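Putative regulatory protein SCO4313 (Streptomyces coelicolor, PDB 2OI8) probably acts as a TetR-family transcription regulator that binds cis-regulatory DNA through a predicted helix-turn-helix motif. Local coordinates at residues I68-S74 against R106-I110; R60-T65 against V115-P121; D88-L92 against V134-C139; V186-E190 against S202-F206. One frame throughout, in Å; residues are numbered along the deposited sequence.

Contact 1: residues I68-S74 against R106-I110; sequences IRDAYRS and RYFLI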
loop_
_atom_site.group_PDB
_atom_site.type_symbol
_atom_site.label_atom_id
_atom_site.label_comp_id
_atom_site.label_asym_id
_atom_site.label_seq_id
_atom_site.Cartn_x
_atom_site.Cartn_y
_atom_site.Cartn_z
ATOM N N ILE A 68 -0.565 -14.053 -8.409
ATOM C CA ILE A 68 -0.080 -13.841 -7.023
ATOM C C ILE A 68 1.143 -14.733 -6.656
ATOM O O ILE A 68 2.140 -14.226 -6.123
ATOM C CB ILE A 68 -1.236 -13.905 -5.964
ATOM C CG1 ILE A 68 -2.143 -12.688 -6.106
ATOM C CG2 ILE A 68 -0.703 -13.902 -4.542
ATOM C CD1 ILE A 68 -3.459 -12.824 -5.410
ATOM N N ARG A 69 1.081 -16.022 -6.991
ATOM C CA ARG A 69 2.181 -16.991 -6.770
ATOM C C ARG A 69 3.466 -16.576 -7.501
ATOM O O ARG A 69 4.570 -16.616 -6.918
ATOM C CB ARG A 69 1.737 -18.400 -7.219
ATOM C CG ARG A 69 2.656 -19.584 -6.819
ATOM C CD ARG A 69 2.010 -21.016 -7.057
ATOM N NE ARG A 69 0.593 -21.074 -6.650
ATOM C CZ ARG A 69 0.002 -22.087 -6.009
ATOM N NH1 ARG A 69 0.693 -23.171 -5.647
ATOM N NH2 ARG A 69 -1.292 -22.004 -5.700
ATOM N N ASP A 70 3.305 -16.174 -8.766
ATOM C CA ASP A 70 4.399 -15.710 -9.612
ATOM C C ASP A 70 5.031 -14.481 -9.016
ATOM O O ASP A 70 6.251 -14.333 -9.052
ATOM C CB ASP A 70 3.895 -15.344 -11.017
ATOM C CG ASP A 70 3.719 -16.550 -11.925
ATOM O OD1 ASP A 70 4.121 -17.671 -11.550
ATOM O OD2 ASP A 70 3.186 -16.377 -13.039
ATOM N N ALA A 71 4.190 -13.599 -8.476
ATOM C CA ALA A 71 4.662 -12.339 -7.888
ATOM C C ALA A 71 5.551 -12.617 -6.670
ATOM O O ALA A 71 6.690 -12.135 -6.612
ATOM C CB ALA A 71 3.481 -11.394 -7.538
ATOM N N TYR A 72 5.038 -13.419 -5.732
ATOM C CA TYR A 72 5.792 -13.832 -4.539
ATOM C C TYR A 72 7.094 -14.506 -4.903
ATOM O O TYR A 72 8.118 -14.265 -4.253
ATOM C CB TYR A 72 4.973 -14.778 -3.658
ATOM C CG TYR A 72 3.974 -14.062 -2.786
ATOM C CD1 TYR A 72 4.394 -13.113 -1.853
ATOM C CD2 TYR A 72 2.608 -14.333 -2.882
ATOM C CE1 TYR A 72 3.487 -12.441 -1.046
ATOM C CE2 TYR A 72 1.682 -13.670 -2.066
ATOM C CZ TYR A 72 2.138 -12.724 -1.148
ATOM O OH TYR A 72 1.251 -12.051 -0.327
ATOM N N ARG A 73 7.059 -15.318 -5.960
ATOM C CA ARG A 73 8.222 -16.114 -6.332
ATOM C C ARG A 73 9.388 -15.251 -6.835
ATOM O O ARG A 73 10.555 -15.531 -6.530
ATOM C CB ARG A 73 7.821 -17.198 -7.324
ATOM C CG ARG A 73 8.977 -17.984 -7.943
ATOM C CD ARG A 73 8.594 -19.449 -8.189
ATOM N NE ARG A 73 7.361 -19.593 -8.972
ATOM C CZ ARG A 73 6.184 -19.974 -8.475
ATOM N NH1 ARG A 73 6.053 -20.256 -7.180
ATOM N NH2 ARG A 73 5.131 -20.077 -9.278
ATOM N N SER A 74 9.076 -14.198 -7.582
ATOM C CA SER A 74 10.114 -13.295 -8.030
ATOM C C SER A 74 10.571 -12.377 -6.899
ATOM O O SER A 74 11.721 -11.946 -6.877
ATOM C CB SER A 74 9.666 -12.477 -9.237
ATOM O OG SER A 74 8.434 -11.838 -8.964
ATOM N N ARG A 106 3.139 -5.402 -10.329
ATOM C CA ARG A 106 3.383 -6.633 -9.605
ATOM C C ARG A 106 3.423 -6.384 -8.084
ATOM O O ARG A 106 2.861 -7.162 -7.314
ATOM C CB ARG A 106 4.671 -7.255 -10.097
ATOM C CG ARG A 106 4.991 -8.625 -9.550
ATOM C CD ARG A 106 6.341 -9.084 -10.096
ATOM N NE ARG A 106 7.376 -8.064 -9.895
ATOM C CZ ARG A 106 8.594 -8.117 -10.428
ATOM N NH1 ARG A 106 8.935 -9.143 -11.195
ATOM N NH2 ARG A 106 9.476 -7.152 -10.191
ATOM N N TYR A 107 4.055 -5.290 -7.656
ATOM C CA TYR A 107 4.135 -4.942 -6.245
ATOM C C TYR A 107 2.725 -4.826 -5.658
ATOM O O TYR A 107 2.429 -5.376 -4.582
ATOM C CB TYR A 107 4.923 -3.620 -6.066
ATOM C CG TYR A 107 5.023 -3.122 -4.620
ATOM C CD1 TYR A 107 4.051 -2.266 -4.100
ATOM C CD2 TYR A 107 6.101 -3.503 -3.780
ATOM C CE1 TYR A 107 4.116 -1.795 -2.761
ATOM C CE2 TYR A 107 6.189 -3.029 -2.430
ATOM C CZ TYR A 107 5.186 -2.191 -1.940
ATOM O OH TYR A 107 5.222 -1.708 -0.639
ATOM N N PHE A 108 1.853 -4.136 -6.385
ATOM C CA PHE A 108 0.534 -3.820 -5.870
ATOM C C PHE A 108 -0.444 -4.971 -5.894
ATOM O O PHE A 108 -1.400 -4.976 -5.134
ATOM C CB PHE A 108 -0.058 -2.630 -6.598
ATOM C CG PHE A 108 0.521 -1.305 -6.157
ATOM C CD1 PHE A 108 0.539 -0.956 -4.799
ATOM C CD2 PHE A 108 1.013 -0.388 -7.102
ATOM C CE1 PHE A 108 1.067 0.308 -4.379
ATOM C CE2 PHE A 108 1.518 0.863 -6.708
ATOM C CZ PHE A 108 1.553 1.214 -5.347
ATOM N N LEU A 109 -0.203 -5.955 -6.753
ATOM C CA LEU A 109 -1.029 -7.145 -6.728
ATOM C C LEU A 109 -0.844 -7.864 -5.358
ATOM O O LEU A 109 -1.791 -8.405 -4.798
ATOM C CB LEU A 109 -0.689 -8.029 -7.938
ATOM C CG LEU A 109 -1.585 -9.252 -8.200
ATOM C CD1 LEU A 109 -2.980 -8.913 -8.790
ATOM C CD2 LEU A 109 -0.858 -10.253 -9.070
ATOM N N ILE A 110 0.369 -7.842 -4.806
ATOM C CA ILE A 110 0.609 -8.368 -3.457
ATOM C C ILE A 110 0.279 -7.315 -2.380
ATOM O O ILE A 110 -0.464 -7.589 -1.444
ATOM C CB ILE A 110 2.123 -8.780 -3.229
ATOM C CG1 ILE A 110 2.581 -9.834 -4.223
ATOM C CG2 ILE A 110 2.356 -9.225 -1.748
ATOM C CD1 ILE A 110 1.452 -10.823 -4.450
#
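Ile110 pushes its CD1 methyl into a notch formed by Ile68, Ala71 and Tyr72 on helix 60-84. With CG1 beside the backbone N (chi1 -59°), CD1 comes 3.7 Å from Ala71 CB and makes a CH-pi contact over one face of the Tyr72 ring, 3.9 Å from its centroid. The other branch, CG2, meets the far rim of the same ring, 3.5 Å from Tyr72 CE1. The phenol oxygen is hydrogen-bonded to Gln194 of the second subunit, which also packs on Ile110. Next to this wedge, Leu109 CD2 lies 4.0 Å from Ile68 CG1, and Leu109 continues onto Trp26 and Ile29 of helix 14-32.

Arg106 takes the other end. Its extended start lays CG 3.7 Å from Ala71 CB; a bend at chi3 (51°) then carries the guanidinium past Ser74, whose OG is near NH1 without a hydrogen bond. Ser74 OG instead donates to Ala71 O at 2.9 Å and is hydrogen-bonded to Trp99 NE1. Trp99 O accepts from Arg106 NH2. With an alanine in place of Arg106, Trp99 O would probably lose this donor and Ala71 the methylene that packs on one side of it. The axes of segments 68-74 and 106-110 approach to 9.4 Å and cross at -112°, packing helix 60-84, which leads out of the DNA-binding head, on helix 104-111 of the body, as is characteristic of the TetR fold.

Contact 2: residues R60-T65 against V115-P121; sequences RDELIT and VPGYRAP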
loop_
_atom_site.group_PDB
_atom_site.type_symbol
_atom_site.label_atom_id
_atom_site.label_comp_id
_atom_site.label_asym_id
_atom_site.label_seq_id
_atom_site.Cartn_x
_atom_site.Cartn_y
_atom_site.Cartn_z
ATOM N N ARG A 60 -11.386 -16.957 -13.196
ATOM C CA ARG A 60 -10.588 -15.796 -12.879
ATOM C C ARG A 60 -9.744 -15.934 -11.606
ATOM O O ARG A 60 -8.646 -15.374 -11.522
ATOM C CB ARG A 60 -11.491 -14.549 -12.803
ATOM C CG ARG A 60 -10.806 -13.249 -12.260
ATOM C CD ARG A 60 -11.829 -12.120 -12.114
ATOM N NE ARG A 60 -11.797 -11.427 -10.813
ATOM C CZ ARG A 60 -12.370 -11.904 -9.708
ATOM N NH1 ARG A 60 -12.976 -13.078 -9.729
ATOM N NH2 ARG A 60 -12.334 -11.231 -8.575
ATOM N N ASP A 61 -10.248 -16.652 -10.608
ATOM C CA ASP A 61 -9.518 -16.726 -9.334
ATOM C C ASP A 61 -8.297 -17.607 -9.466
ATOM O O ASP A 61 -7.255 -17.289 -8.909
ATOM C CB ASP A 61 -10.406 -17.210 -8.184
ATOM C CG ASP A 61 -11.425 -16.156 -7.733
ATOM O OD1 ASP A 61 -11.239 -14.949 -8.022
ATOM O OD2 ASP A 61 -12.426 -16.560 -7.095
ATOM N N GLU A 62 -8.435 -18.694 -10.218
ATOM C CA GLU A 62 -7.304 -19.544 -10.591
ATOM C C GLU A 62 -6.193 -18.772 -11.306
ATOM O O GLU A 62 -5.006 -19.010 -11.065
ATOM C CB GLU A 62 -7.762 -20.680 -11.495
ATOM C CG GLU A 62 -8.306 -21.873 -10.759
ATOM C CD GLU A 62 -8.196 -23.143 -11.579
ATOM O OE1 GLU A 62 -7.387 -23.191 -12.552
ATOM O OE2 GLU A 62 -8.922 -24.103 -11.236
ATOM N N LEU A 63 -6.588 -17.859 -12.189
ATOM C CA LEU A 63 -5.641 -17.035 -12.877
ATOM C C LEU A 63 -5.024 -16.054 -11.899
ATOM O O LEU A 63 -3.807 -15.912 -11.873
ATOM C CB LEU A 63 -6.294 -16.297 -14.036
ATOM C CG LEU A 63 -5.355 -15.321 -14.757
ATOM C CD1 LEU A 63 -4.080 -15.987 -15.342
ATOM C CD2 LEU A 63 -6.124 -14.604 -15.848
ATOM N N ILE A 64 -5.854 -15.390 -11.088
ATOM C CA ILE A 64 -5.343 -14.422 -10.124
ATOM C C ILE A 64 -4.342 -15.144 -9.233
ATOM O O ILE A 64 -3.185 -14.694 -9.081
ATOM C CB ILE A 64 -6.454 -13.832 -9.215
ATOM C CG1 ILE A 64 -7.480 -12.978 -9.988
ATOM C CG2 ILE A 64 -5.833 -13.084 -8.020
ATOM C CD1 ILE A 64 -6.924 -11.747 -10.586
ATOM N N THR A 65 -4.786 -16.286 -8.688
ATOM C CA THR A 65 -3.978 -17.080 -7.779
ATOM C C THR A 65 -2.585 -17.280 -8.340
ATOM O O THR A 65 -1.629 -17.034 -7.623
ATOM C CB THR A 65 -4.622 -18.434 -7.447
ATOM O OG1 THR A 65 -5.813 -18.217 -6.685
ATOM C CG2 THR A 65 -3.680 -19.306 -6.642
ATOM N N VAL A 115 -8.051 -7.678 -4.283
ATOM C CA VAL A 115 -8.982 -7.818 -5.390
ATOM C C VAL A 115 -10.342 -8.226 -4.840
ATOM O O VAL A 115 -10.448 -9.228 -4.149
ATOM C CB VAL A 115 -8.465 -8.787 -6.455
ATOM C CG1 VAL A 115 -9.461 -8.889 -7.600
ATOM C CG2 VAL A 115 -7.118 -8.319 -6.939
ATOM N N PRO A 116 -11.379 -7.402 -5.097
ATOM C CA PRO A 116 -12.712 -7.630 -4.531
ATOM C C PRO A 116 -13.252 -8.946 -4.987
ATOM O O PRO A 116 -13.158 -9.272 -6.167
ATOM C CB PRO A 116 -13.556 -6.515 -5.143
ATOM C CG PRO A 116 -12.584 -5.457 -5.489
ATOM C CD PRO A 116 -11.348 -6.187 -5.933
ATOM N N GLY A 117 -13.805 -9.696 -4.042
ATOM C CA GLY A 117 -14.418 -10.985 -4.335
ATOM C C GLY A 117 -13.443 -12.153 -4.282
ATOM O O GLY A 117 -13.868 -13.298 -4.056
ATOM N N TYR A 118 -12.148 -11.874 -4.476
ATOM C CA TYR A 118 -11.138 -12.923 -4.548
ATOM C C TYR A 118 -10.672 -13.379 -3.168
ATOM O O TYR A 118 -10.189 -12.566 -2.368
ATOM C CB TYR A 118 -9.924 -12.461 -5.377
ATOM C CG TYR A 118 -8.745 -13.401 -5.285
ATOM C CD1 TYR A 118 -8.683 -14.545 -6.071
ATOM C CD2 TYR A 118 -7.701 -13.157 -4.398
ATOM C CE1 TYR A 118 -7.610 -15.427 -5.991
ATOM C CE2 TYR A 118 -6.613 -14.025 -4.309
ATOM C CZ TYR A 118 -6.573 -15.167 -5.116
ATOM O OH TYR A 118 -5.510 -16.049 -5.033
ATOM N N ARG A 119 -10.790 -14.681 -2.903
ATOM C CA ARG A 119 -10.181 -15.279 -1.707
ATOM C C ARG A 119 -9.087 -16.251 -2.138
ATOM O O ARG A 119 -9.328 -17.146 -2.949
ATOM C CB ARG A 119 -11.226 -15.996 -0.839
ATOM C CG ARG A 119 -12.413 -15.131 -0.405
ATOM C CD ARG A 119 -13.731 -15.870 -0.649
ATOM N NE ARG A 119 -13.914 -17.000 0.269
ATOM C CZ ARG A 119 -14.428 -18.183 -0.068
ATOM N NH1 ARG A 119 -14.803 -18.420 -1.323
ATOM N NH2 ARG A 119 -14.551 -19.139 0.848
ATOM N N ALA A 120 -7.883 -16.052 -1.613
ATOM C CA ALA A 120 -6.729 -16.881 -1.960
ATOM C C ALA A 120 -6.788 -18.280 -1.328
ATOM O O ALA A 120 -7.457 -18.476 -0.304
ATOM C CB ALA A 120 -5.424 -16.163 -1.558
ATOM N N PRO A 121 -6.101 -19.265 -1.947
ATOM C CA PRO A 121 -5.833 -20.506 -1.222
ATOM C C PRO A 121 -4.717 -20.257 -0.196
ATOM O O PRO A 121 -3.826 -19.426 -0.442
ATOM C CB PRO A 121 -5.353 -21.467 -2.322
ATOM C CG PRO A 121 -5.586 -20.758 -3.629
ATOM C CD PRO A 121 -5.551 -19.304 -3.312
#
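Tyr118 lies against the first turns of helix 60-84 and is gripped there by Ile64 and Thr65. Ile64 sets its CG2 methyl squarely over one ring face, 3.6 Å from the centroid and only 12° off the ring normal, a well-centred CH-pi contact. The phenol OH donates a 2.7 Å hydrogen bond to Thr65 OG1, which sits at the ring edge. That threonine oxygen in turn donates to Asp61 O at 2.8 Å, one turn back, and the same carbonyl takes the helical bond from Thr65 N on the opposite face of its plane. The two bonds of OG1 probably fix the rotation of the threonine, and they leave its CG2 branch to meet the ring of Pro121, 3.8 Å from CG.

Helix 60-84 starts within the DNA-binding head of the TetR fold, whereas Tyr118 belongs to a loop of the C-terminal body, so the ring joins the two parts of the chain. A chi1 of 170° swings the Tyr118 ring away from its own backbone N and out to the helix.

Asp61 runs alongside the ring, with OD1 at its edge, 3.2 Å from Tyr118 CD1, and pairs by charge alone with Arg60 NH1, its oxygen lying well out of the guanidinium plane. Arg60 in turn extends toward the type II turn Val115-Tyr118, where Gly117 adopts a positive phi of 88° and Val115 CG1 stands 3.8 Å from Arg60 NH2.

Contact 3: residues D88-L92 against V134-C139; sequences DLAGL and VIVDAC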
loop_
_atom_site.group_PDB
_atom_site.type_symbol
_atom_site.label_atom_id
_atom_site.label_comp_id
_atom_site.label_asym_id
_atom_site.label_seq_id
_atom_site.Cartn_x
_atom_site.Cartn_y
_atom_site.Cartn_z
ATOM N N ASP A 88 24.137 -8.181 3.303
ATOM C CA ASP A 88 23.523 -8.019 4.616
ATOM C C ASP A 88 22.173 -7.310 4.404
ATOM O O ASP A 88 21.722 -7.139 3.256
ATOM C CB ASP A 88 24.439 -7.158 5.484
ATOM C CG ASP A 88 24.745 -5.801 4.829
ATOM O OD1 ASP A 88 25.127 -5.791 3.621
ATOM O OD2 ASP A 88 24.570 -4.750 5.508
ATOM N N LEU A 89 21.548 -6.880 5.502
ATOM C CA LEU A 89 20.247 -6.197 5.442
ATOM C C LEU A 89 20.213 -5.057 4.425
ATOM O O LEU A 89 19.232 -4.909 3.695
ATOM C CB LEU A 89 19.798 -5.692 6.823
ATOM C CG LEU A 89 19.207 -6.689 7.822
ATOM C CD1 LEU A 89 18.837 -5.958 9.108
ATOM C CD2 LEU A 89 18.004 -7.455 7.262
ATOM N N ALA A 90 21.281 -4.265 4.376
ATOM C CA ALA A 90 21.391 -3.202 3.384
ATOM C C ALA A 90 21.163 -3.778 1.988
ATOM O O ALA A 90 20.303 -3.304 1.263
ATOM C CB ALA A 90 22.747 -2.503 3.480
ATOM N N GLY A 91 21.890 -4.835 1.641
ATOM C CA GLY A 91 21.817 -5.401 0.300
ATOM C C GLY A 91 20.428 -5.912 0.007
ATOM O O GLY A 91 19.919 -5.765 -1.114
ATOM N N LEU A 92 19.821 -6.497 1.038
ATOM C CA LEU A 92 18.480 -7.049 0.971
ATOM C C LEU A 92 17.441 -5.944 0.759
ATOM O O LEU A 92 16.563 -6.074 -0.078
ATOM C CB LEU A 92 18.202 -7.832 2.250
ATOM C CG LEU A 92 18.367 -9.355 2.303
ATOM C CD1 LEU A 92 19.392 -9.902 1.353
ATOM C CD2 LEU A 92 18.672 -9.767 3.716
ATOM N N VAL A 134 14.393 -15.321 4.710
ATOM C CA VAL A 134 15.676 -14.714 4.364
ATOM C C VAL A 134 15.973 -13.517 5.255
ATOM O O VAL A 134 17.067 -13.412 5.792
ATOM C CB VAL A 134 15.750 -14.280 2.876
ATOM C CG1 VAL A 134 17.102 -13.670 2.561
ATOM C CG2 VAL A 134 15.490 -15.458 1.948
ATOM N N ILE A 135 15.001 -12.626 5.416
ATOM C CA ILE A 135 15.171 -11.436 6.264
ATOM C C ILE A 135 15.524 -11.830 7.695
ATOM O O ILE A 135 16.429 -11.255 8.327
ATOM C CB ILE A 135 13.879 -10.547 6.320
ATOM C CG1 ILE A 135 13.371 -10.174 4.923
ATOM C CG2 ILE A 135 14.091 -9.318 7.218
ATOM C CD1 ILE A 135 14.450 -9.659 3.990
ATOM N N VAL A 136 14.769 -12.798 8.206
ATOM C CA VAL A 136 15.008 -13.326 9.537
ATOM C C VAL A 136 16.457 -13.793 9.599
ATOM O O VAL A 136 17.201 -13.390 10.509
ATOM C CB VAL A 136 14.031 -14.472 9.885
ATOM C CG1 VAL A 136 14.413 -15.108 11.201
ATOM C CG2 VAL A 136 12.590 -13.952 9.943
ATOM N N ASP A 137 16.856 -14.603 8.611
ATOM C CA ASP A 137 18.226 -15.096 8.515
ATOM C C ASP A 137 19.213 -13.972 8.790
ATOM O O ASP A 137 20.018 -14.074 9.714
ATOM C CB ASP A 137 18.498 -15.736 7.148
ATOM C CG ASP A 137 17.825 -17.089 6.983
ATOM O OD1 ASP A 137 17.224 -17.604 7.957
ATOM O OD2 ASP A 137 17.895 -17.641 5.862
ATOM N N ALA A 138 19.111 -12.884 8.022
ATOM C CA ALA A 138 20.010 -11.738 8.189
ATOM C C ALA A 138 19.965 -11.145 9.604
ATOM O O ALA A 138 21.022 -10.952 10.231
ATOM C CB ALA A 138 19.756 -10.675 7.138
ATOM N N CYS A 139 18.758 -10.911 10.122
ATOM C CA CYS A 139 18.590 -10.319 11.458
ATOM C C CYS A 139 19.238 -11.102 12.611
ATOM O O CYS A 139 19.233 -10.627 13.750
ATOM C CB CYS A 139 17.116 -10.043 11.751
ATOM S SG CYS A 139 16.429 -8.670 10.782
#
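Leu89 and Leu92, one turn apart on helix 89-102, close on the small side chain of Ala138 from helix 129-139, an all-apolar helix-helix contact within the C-terminal body of the TetR fold. The tight part is centred on the Ala138 methyl, with Leu89 CD2 at 3.7 Å from Ala138 CB. Having CG beside its backbone N (chi1 -78°), Leu89 turns both methyls to the neighbouring helix, where they face the sulfur of Cys139 from one side, CD1 and CD2 each 4.0 Å from SG. Shortened to an alanine here, Leu89 would probably leave a gap beside Ala138 and take both methyls from the Cys139 sulfur.

Packing is slacker toward Val134, whose CG1 is 4.4 Å from Leu92 CD2, and Ile135, whose CD1 is 4.2 Å from the same methyl. Both of these residues turn also to helix 60-84, through Ala83 and Leu79 respectively. On the solvent side the charged residues take no part in the packing: Asp88 is exposed at the N-cap of helix 89-102, and Asp137 makes a salt bridge with Arg166. From the second leucine, Leu92 CD2 completes the grip, 3.7 Å from Ala138 CB.

Contact 4: residues V186-E190 against S202-F206; sequences VLSLE and SALLF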
loop_
_atom_site.group_PDB
_atom_site.type_symbol
_atom_site.label_atom_id
_atom_site.label_comp_id
_atom_site.label_asym_id
_atom_site.label_seq_id
_atom_site.Cartn_x
_atom_site.Cartn_y
_atom_site.Cartn_z
ATOM N N VAL A 186 7.787 3.088 2.833
ATOM C CA VAL A 186 8.295 4.028 1.834
ATOM C C VAL A 186 8.103 3.564 0.381
ATOM O O VAL A 186 7.719 4.355 -0.455
ATOM C CB VAL A 186 9.702 4.582 2.156
ATOM C CG1 VAL A 186 10.263 3.963 3.403
ATOM C CG2 VAL A 186 10.652 4.485 0.959
ATOM N N LEU A 187 8.280 2.284 0.103
ATOM C CA LEU A 187 8.070 1.805 -1.252
ATOM C C LEU A 187 6.657 2.026 -1.752
ATOM O O LEU A 187 6.452 2.510 -2.871
ATOM C CB LEU A 187 8.469 0.324 -1.393
ATOM C CG LEU A 187 9.973 0.075 -1.310
ATOM C CD1 LEU A 187 10.258 -1.418 -1.343
ATOM C CD2 LEU A 187 10.715 0.828 -2.426
ATOM N N SER A 188 5.669 1.690 -0.943
ATOM C CA SER A 188 4.319 1.824 -1.451
ATOM C C SER A 188 3.834 3.258 -1.395
ATOM O O SER A 188 3.032 3.673 -2.220
ATOM C CB SER A 188 3.381 0.872 -0.748
ATOM O OG SER A 188 3.587 0.974 0.625
ATOM N N LEU A 189 4.356 4.048 -0.466
ATOM C CA LEU A 189 4.046 5.483 -0.491
ATOM C C LEU A 189 4.601 6.125 -1.712
ATOM O O LEU A 189 3.927 6.939 -2.306
ATOM C CB LEU A 189 4.526 6.232 0.754
ATOM C CG LEU A 189 3.698 6.021 2.025
ATOM C CD1 LEU A 189 4.348 6.807 3.142
ATOM C CD2 LEU A 189 2.243 6.470 1.834
ATOM N N GLU A 190 5.819 5.767 -2.117
ATOM C CA GLU A 190 6.341 6.336 -3.366
ATOM C C GLU A 190 5.631 5.817 -4.606
ATOM O O GLU A 190 5.175 6.622 -5.423
ATOM C CB GLU A 190 7.873 6.309 -3.490
ATOM C CG GLU A 190 8.589 4.999 -3.355
ATOM C CD GLU A 190 10.078 5.201 -2.982
ATOM O OE1 GLU A 190 10.713 6.175 -3.468
ATOM O OE2 GLU A 190 10.622 4.380 -2.199
ATOM N N SER A 202 12.871 10.781 -2.164
ATOM C CA SER A 202 12.379 9.625 -1.416
ATOM C C SER A 202 13.382 8.463 -1.355
ATOM O O SER A 202 13.381 7.717 -0.386
ATOM C CB SER A 202 11.049 9.140 -1.998
ATOM O OG SER A 202 11.245 8.500 -3.249
ATOM N N ALA A 203 14.231 8.319 -2.375
ATOM C CA ALA A 203 15.314 7.340 -2.333
ATOM C C ALA A 203 16.242 7.580 -1.127
ATOM O O ALA A 203 16.786 6.632 -0.552
ATOM C CB ALA A 203 16.103 7.366 -3.628
ATOM N N LEU A 204 16.407 8.846 -0.749
ATOM C CA LEU A 204 17.260 9.209 0.394
ATOM C C LEU A 204 16.518 8.919 1.681
ATOM O O LEU A 204 17.108 8.375 2.617
ATOM C CB LEU A 204 17.710 10.675 0.337
ATOM C CG LEU A 204 18.990 11.077 -0.414
ATOM C CD1 LEU A 204 19.332 10.179 -1.603
ATOM C CD2 LEU A 204 18.929 12.549 -0.853
ATOM N N LEU A 205 15.222 9.261 1.706
ATOM C CA LEU A 205 14.321 8.786 2.771
ATOM C C LEU A 205 14.458 7.271 3.008
ATOM O O LEU A 205 14.634 6.830 4.146
ATOM C CB LEU A 205 12.858 9.169 2.510
ATOM C CG LEU A 205 11.868 8.482 3.465
ATOM C CD1 LEU A 205 12.119 8.798 4.946
ATOM C CD2 LEU A 205 10.419 8.761 3.088
ATOM N N PHE A 206 14.413 6.500 1.928
ATOM C CA PHE A 206 14.566 5.057 1.989
ATOM C C PHE A 206 15.907 4.691 2.609
ATOM O O PHE A 206 15.953 3.840 3.506
ATOM C CB PHE A 206 14.427 4.453 0.580
ATOM C CG PHE A 206 14.521 2.948 0.543
ATOM C CD1 PHE A 206 15.763 2.304 0.591
ATOM C CD2 PHE A 206 13.372 2.172 0.437
ATOM C CE1 PHE A 206 15.849 0.895 0.539
ATOM C CE2 PHE A 206 13.447 0.752 0.398
ATOM C CZ PHE A 206 14.688 0.119 0.442
#
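In the antiparallel helix pair at the C-terminal end of the TetR fold, Val186, Leu187 and Glu190 of helix 170-191 face Ser202, Leu205 and Phe206 of helix 202-213. The segments run at 167° to each other with axes 10.5 Å apart. In TetR-family relatives the corresponding two helices usually supply the dimer interface, and here too Val186 packs on Ser181 of the second subunit and Leu205 on Phe152 of that subunit.

Phe206 is the main apolar element. Its CG stands anti to the backbone N (chi1 -178°), which sends the ring across toward the partner helix. Val186 meets it at the edge, CG2 lying near the ring plane and 3.6 Å from Phe206 CD2, with the two side chains roughly perpendicular. Leu187 approaches the ring obliquely, its CD2 3.9 Å from Phe206 CE2. On its other flank Val186 has a looser neighbour, with CB 4.3 Å from Leu205 CD2.

The polar end of the contact lies one turn after Val186 and one turn before Phe206. Ser202 OG appears to donate to Glu190 OE1, but at the modelled 2.4 Å the exact geometry of the bond is doubtful. Phe195, in the connection between the helices, packs on both residues. The second carboxylate oxygen is claimed by Arg97 of helix 89-102 in a salt bridge, and Arg97 also lies against Leu187 and Phe206. Glu190 OE2 itself comes obliquely to the ring, 4.4 Å from Phe206 CD2.

How the contacts relate
Contacts 1 and 2 share helix 60-84 and lie about 13 Å apart between centres, meeting where Ile68 CD1 comes 3.6 Å from Tyr118 CE2. Along the chain contact 1 is nested within the loop closed by contact 2, so the helix leaving the DNA-binding head is held twice in succession against the body. Contact 3 crosses both in chain order and binds helix 89-102 to helix 129-139. Contact 4 comes last, its centre about 29 Å from that of contact 2, across the chain's centre; Tyr107 bridges contacts 1 and 4 by packing on Leu187 and Ser188. Contacts 1 and 4 both touch the second subunit, so the junction at contact 1 probably lies near the dimer interface.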